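Local coordinates for Avidin/streptavidin (Shewanella denitrificans, PDB 3SZH), which binds biotin with high affinity as a thermostable member of the avidin family from a psychrophilic bacterium, at the interface of chains A and B. Coordinates in Å, arbitrary orientation; residue numbers count along the deposited sequence, not the author numbering. Chains: chain A/B, Avidin/streptavidin.

Contact 1: the interface of chains A and B. Residues chain A 55-57, 60-62, 81-83; chain B 64, 77, 79, 98, 100-102, 110.
The hydroxyl OG of A:Ser81 is the best-held polar atom: two waters grip it, and B:Gln98 OE1 adds a weak bond from across the interface. Water 1, 2.7 Å from A:Ser81 OG, passes the link on to B:Ser79 OG and B:Ile77 O; water 2 carries it to the amide oxygen OE1 of B:Gln98. Here the avidin-family beta-barrels of two subunits lie wall to wall, strands 60-66 and 76-85 of A against 76-85 and 92-101 of B. From B:Ser79 OG the network runs on to B:Ser64 OG at 3.1 Å, and B:Ser64 OG meets A:Ser62 OG tip to tip at 2.9 Å, the latter in the crowded position between its backbone N and carbonyl carbon (chi1 75°). Beside this chain of hydroxyls the indole of A:Trp55 points its NE1 N-H at B:Ser64 O, 3.0 Å away; the oxygen lies near the ring plane, but the N-H arrives above the carbonyl plane, 66° out of it. An alanine in place of A:Trp55 would probably loosen this end of the interface, losing the indole N-H bond to B:Ser64 O. B:Ile77 supplies the greasy core: its CD1 tip reaches among A:Trp55 CB, A:Phe57 CB and the backbone of A:Ile61, while CG2 lies against A:Ser62 CB at 3.7 Å. Alongside, B:Val100 lays CG2 over the peptide of A:Gly82.

Contact 2: the interface of chains A and B. Residues chain A 75-76, 102-104; chain B 57-59.
With CG anti to the backbone N (chi1 -178°), A:Asn102 swings its carboxamide across the interface, while B:Thr59 holds OG1 in the crowded position between its own N and carbonyl carbon (chi1 63°), turned toward chain A. The two side chains cross at about a right angle. This is a loop-to-loop contact between avidin-family barrels: the turn after strand 50-57 of B, B:Gly58 and B:Thr59, meets the loop that follows strand 92-101 of A. The amide oxygen OD1 of A:Asn102 takes the backbone N-H of B:Thr59 at 2.9 Å, an almost straight bond that comes in above the carbonyl plane; B:Thr59 OG1 adds a weak bond to the same oxygen. In return A:Gly103 N gives its hydrogen to B:Thr59 OG1, also at 2.9 Å, so backbone and side chain of the threonine are both tied to neighbouring residues of chain A. Water 3, 2.7 Å from B:Thr59 OG1, extends this link to A:Ser104 O.

The other end of the carboxamide is fixed from within chain A: ND2 of A:Asn102 donates to the side-chain oxygen OD1 of A:Asn75 at 3.0 Å, the acceptor lying near the amide plane of A:Asn102. A:Asn75 thus helps set the amide's rotation, keeping OD1 turned to B:Thr59, while itself touching B:Phe57. The carbonyl oxygen B:Phe57 O stands over one face of the carboxamide, 3.2 Å from A:Asn102 CG.

B:Phe57, its CG anti to the backbone N (chi1 -160°), sends its ring toward A:Asn75 and A:Ser76. One face of the ring, on its CD1-CE1 side, lies against the backbone: A:Asn75 CA sits over the CE1 corner, 3.4 Å from CE1, with A:Ser76 N on the same side, above and just outside CD1. Ring and A:Asn75 amide planes stand nearly perpendicular.

Contact 1: the interface of chains A and B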
ATOM      1  N   TRP A  55      -3.315   5.593   3.410  1.00  8.24           N
ATOM      2  CA  TRP A  55      -2.899   6.649   4.334  1.00  8.34           C
ATOM      3  C   TRP A  55      -2.717   7.943   3.587  1.00  8.43           C
ATOM      4  O   TRP A  55      -2.277   7.968   2.426  1.00  8.93           O
ATOM      5  CB  TRP A  55      -1.532   6.327   4.959  1.00  8.82           C
ATOM      6  CG  TRP A  55      -1.533   5.092   5.823  1.00  7.80           C
ATOM      7  CD1 TRP A  55      -1.038   3.875   5.499  1.00  8.80           C
ATOM      8  CD2 TRP A  55      -2.051   4.962   7.145  1.00  8.33           C
ATOM      9  NE1 TRP A  55      -1.230   2.972   6.537  1.00  8.58           N
ATOM     10  CE2 TRP A  55      -1.861   3.621   7.564  1.00  8.71           C
ATOM     11  CE3 TRP A  55      -2.640   5.874   8.029  1.00  9.53           C
ATOM     12  CZ2 TRP A  55      -2.248   3.177   8.831  1.00  9.89           C
ATOM     13  CZ3 TRP A  55      -3.037   5.439   9.278  1.00 10.32           C
ATOM     14  CH2 TRP A  55      -2.847   4.089   9.672  1.00 10.12           C
ATOM     15  N   VAL A  56      -2.989   9.044   4.275  1.00  8.96           N
ATOM     16  CA  VAL A  56      -2.666  10.386   3.818  1.00  9.24           C
ATOM     17  C   VAL A  56      -1.772  11.061   4.861  1.00  9.43           C
ATOM     18  O   VAL A  56      -2.051  10.993   6.068  1.00 10.22           O
ATOM     19  CB  VAL A  56      -3.958  11.220   3.627  1.00  9.95           C
ATOM     20  CG1 VAL A  56      -3.630  12.676   3.296  1.00 11.77           C
ATOM     21  CG2 VAL A  56      -4.824  10.616   2.533  1.00 11.51           C
ATOM     22  N   PHE A  57      -0.734  11.748   4.388  1.00  9.81           N
ATOM     23  CA  PHE A  57       0.190  12.464   5.269  1.00 10.52           C
ATOM     24  C   PHE A  57       0.514  13.772   4.585  1.00 10.55           C
ATOM     25  O   PHE A  57       1.446  13.838   3.789  1.00 10.49           O
ATOM     26  CB  PHE A  57       1.478  11.664   5.537  1.00 11.05           C
ATOM     27  CG  PHE A  57       2.238  12.118   6.763  1.00 10.99           C
ATOM     28  CD1 PHE A  57       2.047  13.367   7.346  1.00 12.02           C
ATOM     29  CD2 PHE A  57       3.154  11.240   7.355  1.00 11.45           C
ATOM     30  CE1 PHE A  57       2.744  13.723   8.477  1.00 13.71           C
ATOM     31  CE2 PHE A  57       3.855  11.607   8.494  1.00 12.36           C
ATOM     32  CZ  PHE A  57       3.638  12.856   9.061  1.00 13.31           C
ATOM     33  N   ALA A  60       1.331  13.676   0.853  1.00  9.92           N
ATOM     34  CA  ALA A  60       1.675  12.291   0.509  1.00 10.32           C
ATOM     35  C   ALA A  60       0.450  11.394   0.692  1.00  9.51           C
ATOM     36  O   ALA A  60      -0.366  11.591   1.607  1.00 10.13           O
ATOM     37  CB  ALA A  60       2.816  11.791   1.361  1.00 10.32           C
ATOM     38  N   ILE A  61       0.351  10.370  -0.155  1.00  9.33           N
ATOM     39  CA  ILE A  61      -0.778   9.447  -0.076  1.00  9.58           C
ATOM     40  C   ILE A  61      -0.336   8.068  -0.548  1.00  8.59           C
ATOM     41  O   ILE A  61       0.442   7.932  -1.493  1.00  9.95           O
ATOM     42  CB  ILE A  61      -1.992   9.942  -0.901  1.00  9.81           C
ATOM     43  CG1 ILE A  61      -3.185   8.971  -0.794  1.00  9.72           C
ATOM     44  CG2 ILE A  61      -1.624  10.276  -2.353  1.00 11.37           C
ATOM     45  CD1 ILE A  61      -4.476   9.517  -1.438  1.00 11.47           C
ATOM     46  N   SER A  62      -0.826   7.037   0.122  1.00  8.70           N
ATOM     47  CA  SER A  62      -0.727   5.666  -0.387  0.50  8.16           C
ATOM     48  C   SER A  62      -2.126   5.103  -0.390  1.00  8.42           C
ATOM     49  O   SER A  62      -2.933   5.409   0.504  1.00  8.77           O
ATOM     50  CB  SER A  62       0.197   4.788   0.468  0.50  8.85           C
ATOM     51  OG  SER A  62      -0.438   4.416   1.682  0.50  6.39           O
ATOM     52  N   SER A  81       1.658   4.678  -4.554  1.00  9.58           N
ATOM     53  CA  SER A  81       2.318   5.664  -3.694  1.00  9.68           C
ATOM     54  C   SER A  81       2.403   6.955  -4.485  1.00  9.22           C
ATOM     55  O   SER A  81       2.799   6.960  -5.634  1.00 10.35           O
ATOM     56  CB  SER A  81       3.743   5.242  -3.322  1.00 11.13           C
ATOM     57  OG  SER A  81       3.736   4.015  -2.615  1.00 13.03           O
ATOM     58  N   GLY A  82       2.005   8.065  -3.897  1.00 10.05           N
ATOM     59  CA  GLY A  82       2.097   9.307  -4.629  1.00 11.27           C
ATOM     60  C   GLY A  82       1.879  10.554  -3.822  1.00 10.70           C
ATOM     61  O   GLY A  82       1.947  10.549  -2.592  1.00 10.49           O
ATOM     62  N   PHE A  83       1.671  11.652  -4.532  1.00 10.85           N
ATOM     63  CA  PHE A  83       1.569  12.943  -3.882  1.00 11.68           C
ATOM     64  C   PHE A  83       0.640  13.857  -4.653  1.00 11.42           C
ATOM     65  O   PHE A  83       0.503  13.767  -5.877  1.00 11.81           O
ATOM     66  CB  PHE A  83       2.965  13.569  -3.723  1.00 12.60           C
ATOM     67  CG  PHE A  83       3.717  13.685  -5.019  1.00 13.92           C
ATOM     68  CD1 PHE A  83       4.522  12.635  -5.457  1.00 15.52           C
ATOM     69  CD2 PHE A  83       3.584  14.808  -5.830  1.00 15.07           C
ATOM     70  CE1 PHE A  83       5.185  12.692  -6.675  1.00 16.90           C
ATOM     71  CE2 PHE A  83       4.247  14.874  -7.047  1.00 16.51           C
ATOM     72  CZ  PHE A  83       5.059  13.815  -7.458  1.00 17.31           C
TER
ATOM     73  N   SER B  64       1.098  -1.144   4.287  1.00  7.91           N
ATOM     74  CA  SER B  64       1.594   0.233   4.261  0.50  7.72           C
ATOM     75  C   SER B  64       1.484   0.844   5.645  1.00  7.67           C
ATOM     76  O   SER B  64       0.564   0.536   6.433  1.00  8.00           O
ATOM     77  CB  SER B  64       0.819   1.025   3.202  0.50  7.17           C
ATOM     78  OG  SER B  64       1.092   2.416   3.165  0.50  5.84           O
ATOM     79  N   ILE B  77       5.291   8.000   4.059  1.00  9.09           N
ATOM     80  CA  ILE B  77       4.494   6.767   4.065  1.00  9.39           C
ATOM     81  C   ILE B  77       5.289   5.731   3.266  1.00  9.58           C
ATOM     82  O   ILE B  77       5.749   6.031   2.151  1.00 10.46           O
ATOM     83  CB  ILE B  77       3.130   6.974   3.336  1.00  9.55           C
ATOM     84  CG1 ILE B  77       2.315   8.116   3.989  1.00 10.15           C
ATOM     85  CG2 ILE B  77       2.315   5.660   3.329  1.00 10.45           C
ATOM     86  CD1 ILE B  77       1.134   8.566   3.155  1.00 10.03           C
ATOM     87  N   SER B  79       5.032   1.867   1.515  1.00  9.35           N
ATOM     88  CA  SER B  79       4.145   0.811   1.057  1.00  9.49           C
ATOM     89  C   SER B  79       4.977  -0.330   0.500  1.00  9.22           C
ATOM     90  O   SER B  79       5.877  -0.114  -0.306  1.00 10.63           O
ATOM     91  CB  SER B  79       3.241   1.289  -0.059  1.00 10.87           C
ATOM     92  OG  SER B  79       2.435   2.340   0.403  1.00 13.09           O
ATOM     93  N   GLN B  98       8.029   1.229  -1.674  1.00 10.18           N
ATOM     94  CA  GLN B  98       8.096   2.616  -2.134  1.00 10.63           C
ATOM     95  C   GLN B  98       7.839   3.504  -0.933  1.00  9.94           C
ATOM     96  O   GLN B  98       6.909   3.258  -0.144  1.00 10.70           O
ATOM     97  CB  GLN B  98       7.051   2.873  -3.216  1.00 11.55           C
ATOM     98  CG  GLN B  98       7.178   1.949  -4.446  1.00 13.66           C
ATOM     99  CD  GLN B  98       6.210   2.324  -5.545  1.00 14.40           C
ATOM    100  OE1 GLN B  98       5.012   2.540  -5.319  1.00 18.17           O
ATOM    101  NE2 GLN B  98       6.722   2.419  -6.742  1.00 19.33           N
ATOM    102  N   VAL B 100       7.106   7.520  -0.002  1.00 10.50           N
ATOM    103  CA  VAL B 100       6.748   8.845  -0.463  1.00 10.81           C
ATOM    104  C   VAL B 100       6.762   9.831   0.704  1.00 10.48           C
ATOM    105  O   VAL B 100       6.195   9.581   1.768  1.00 10.51           O
ATOM    106  CB  VAL B 100       5.411   8.874  -1.274  1.00 11.39           C
ATOM    107  CG1 VAL B 100       4.208   8.383  -0.456  1.00 11.59           C
ATOM    108  CG2 VAL B 100       5.141  10.267  -1.863  1.00 12.28           C
ATOM    109  N   VAL B 101       7.436  10.953   0.463  1.00 11.58           N
ATOM    110  CA  VAL B 101       7.589  12.003   1.452  1.00 12.25           C
ATOM    111  C   VAL B 101       6.581  13.126   1.242  1.00 12.38           C
ATOM    112  O   VAL B 101       6.360  13.588   0.111  1.00 12.07           O
ATOM    113  CB  VAL B 101       9.051  12.575   1.418  1.00 13.29           C
ATOM    114  CG1 VAL B 101       9.283  13.609   2.533  1.00 14.44           C
ATOM    115  CG2 VAL B 101      10.079  11.451   1.500  1.00 15.03           C
ATOM    116  N   ASN B 102       5.962  13.548   2.333  1.00 11.64           N
ATOM    117  CA  ASN B 102       5.075  14.714   2.344  1.00 11.88           C
ATOM    118  C   ASN B 102       5.791  15.903   1.703  1.00 12.45           C
ATOM    119  O   ASN B 102       6.965  16.138   1.994  1.00 13.48           O
ATOM    120  CB  ASN B 102       4.662  14.986   3.793  1.00 12.49           C
ATOM    121  CG  ASN B 102       3.724  16.156   3.951  1.00 12.13           C
ATOM    122  OD1 ASN B 102       3.068  16.599   3.002  1.00 12.28           O
ATOM    123  ND2 ASN B 102       3.631  16.652   5.186  1.00 14.55           N
ATOM    124  N   ILE B 110      10.271   9.621  -5.012  1.00 14.25           N
ATOM    125  CA  ILE B 110       9.742   8.422  -4.356  1.00 14.29           C
ATOM    126  C   ILE B 110      10.866   7.398  -4.287  1.00 14.85           C
ATOM    127  O   ILE B 110      11.465   7.060  -5.310  1.00 16.53           O
ATOM    128  CB  ILE B 110       8.501   7.902  -5.100  1.00 14.19           C
ATOM    129  CG1 ILE B 110       7.364   8.930  -5.021  1.00 14.92           C
ATOM    130  CG2 ILE B 110       8.064   6.569  -4.519  1.00 14.24           C
ATOM    131  CD1 ILE B 110       6.186   8.606  -5.912  1.00 16.32           C
TER
HETATM  132  O   HOH W   1       3.876   4.671  -0.001  1.00 14.52           O
HETATM  133  O   HOH W   2       3.076   1.469  -3.706  1.00 21.83           O

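Contact 2: the interface of chains A and B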
ATOM      1  N   ASN A  75      -7.075 -11.879  -8.889  1.00 12.12           N
ATOM      2  CA  ASN A  75      -6.011 -12.679  -8.254  1.00 12.32           C
ATOM      3  C   ASN A  75      -4.759 -11.880  -7.868  1.00 11.54           C
ATOM      4  O   ASN A  75      -3.634 -12.402  -7.910  1.00 12.34           O
ATOM      5  CB  ASN A  75      -5.622 -13.864  -9.152  1.00 13.64           C
ATOM      6  CG  ASN A  75      -5.068 -15.033  -8.362  1.00 15.12           C
ATOM      7  OD1 ASN A  75      -5.509 -15.318  -7.236  1.00 17.19           O
ATOM      8  ND2 ASN A  75      -4.104 -15.731  -8.954  1.00 18.66           N
ATOM      9  N   SER A  76      -4.939 -10.614  -7.494  1.00 10.51           N
ATOM     10  CA  SER A  76      -3.793  -9.712  -7.332  1.00 10.74           C
ATOM     11  C   SER A  76      -4.173  -8.515  -6.477  1.00  9.67           C
ATOM     12  O   SER A  76      -5.343  -8.341  -6.120  1.00  9.67           O
ATOM     13  CB  SER A  76      -3.274  -9.224  -8.669  1.00 11.80           C
ATOM     14  OG  SER A  76      -4.293  -8.682  -9.459  1.00 13.73           O
ATOM     15  N   ASN A 102      -1.048 -13.134  -6.751  1.00 12.49           N
ATOM     16  CA  ASN A 102      -1.083 -14.351  -5.936  1.00 12.58           C
ATOM     17  C   ASN A 102      -0.310 -15.486  -6.623  1.00 13.38           C
ATOM     18  O   ASN A 102      -0.458 -15.688  -7.830  1.00 14.28           O
ATOM     19  CB  ASN A 102      -2.552 -14.711  -5.729  1.00 13.04           C
ATOM     20  CG  ASN A 102      -2.754 -15.939  -4.867  1.00 12.87           C
ATOM     21  OD1 ASN A 102      -1.853 -16.397  -4.150  1.00 13.33           O
ATOM     22  ND2 ASN A 102      -3.967 -16.463  -4.917  1.00 16.03           N
ATOM     23  N   GLY A 103       0.534 -16.171  -5.851  1.00 14.24           N
ATOM     24  CA  GLY A 103       1.303 -17.294  -6.382  1.00 14.28           C
ATOM     25  C   GLY A 103       2.622 -16.920  -7.019  1.00 14.35           C
ATOM     26  O   GLY A 103       3.283 -17.792  -7.565  1.00 15.87           O
ATOM     27  N   SER A 104       3.029 -15.654  -6.948  1.00 14.40           N
ATOM     28  CA  SER A 104       4.307 -15.241  -7.506  1.00 15.11           C
ATOM     29  C   SER A 104       5.476 -15.878  -6.779  1.00 16.27           C
ATOM     30  O   SER A 104       5.384 -16.250  -5.608  1.00 17.84           O
ATOM     31  CB  SER A 104       4.452 -13.715  -7.424  1.00 15.43           C
ATOM     32  OG  SER A 104       3.510 -13.051  -8.251  1.00 15.23           O
TER
ATOM     33  N   PHE B  57      -3.986 -11.703  -0.447  1.00 10.86           N
ATOM     34  CA  PHE B  57      -4.724 -12.461  -1.458  1.00 10.97           C
ATOM     35  C   PHE B  57      -3.911 -13.718  -1.725  1.00 11.15           C
ATOM     36  O   PHE B  57      -2.972 -13.707  -2.520  1.00 11.45           O
ATOM     37  CB  PHE B  57      -4.885 -11.658  -2.750  1.00 11.41           C
ATOM     38  CG  PHE B  57      -6.012 -12.133  -3.644  1.00 11.83           C
ATOM     39  CD1 PHE B  57      -6.555 -11.257  -4.584  1.00 11.64           C
ATOM     40  CD2 PHE B  57      -6.554 -13.411  -3.533  1.00 12.90           C
ATOM     41  CE1 PHE B  57      -7.606 -11.635  -5.392  1.00 12.31           C
ATOM     42  CE2 PHE B  57      -7.592 -13.805  -4.353  1.00 14.83           C
ATOM     43  CZ  PHE B  57      -8.122 -12.917  -5.277  1.00 14.09           C
ATOM     44  N   GLY B  58      -4.235 -14.798  -1.025  1.00 11.90           N
ATOM     45  CA  GLY B  58      -3.457 -16.040  -1.121  1.00 12.47           C
ATOM     46  C   GLY B  58      -2.077 -15.814  -0.550  1.00 12.56           C
ATOM     47  O   GLY B  58      -1.914 -15.550   0.647  1.00 14.46           O
ATOM     48  N   THR B  59      -1.069 -15.885  -1.410  1.00 12.43           N
ATOM     49  CA  THR B  59       0.290 -15.575  -1.001  1.00 12.59           C
ATOM     50  C   THR B  59       0.749 -14.163  -1.343  1.00 12.02           C
ATOM     51  O   THR B  59       1.841 -13.789  -0.959  1.00 12.94           O
ATOM     52  CB  THR B  59       1.300 -16.564  -1.617  1.00 13.78           C
ATOM     53  OG1 THR B  59       1.268 -16.424  -3.047  1.00 15.73           O
ATOM     54  CG2 THR B  59       0.979 -18.005  -1.198  1.00 15.31           C
TER
HETATM   55  O   HOH W   3       3.918 -16.705  -3.504  1.00 21.07           O

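The C-alpha centres of contact 1 and contact 2 lie about 23 Å apart, within one interface that is two-fold symmetric. Residues 57 and 102 serve in both contacts with the chains exchanged: A:Phe57 and B:Asn102 at the edge of contact 1, B:Phe57 and A:Asn102 in contact 2. Contact 2 therefore overlaps the symmetry twin of contact 1, and each barrel wall continues into a turn that reaches the partner's loop. Contact 1 joins strand faces, while contact 2 secures an end of the pairing. Together with their twins they probably hold the two biotin-binding barrels in a fixed mutual orientation in this dimeric assembly.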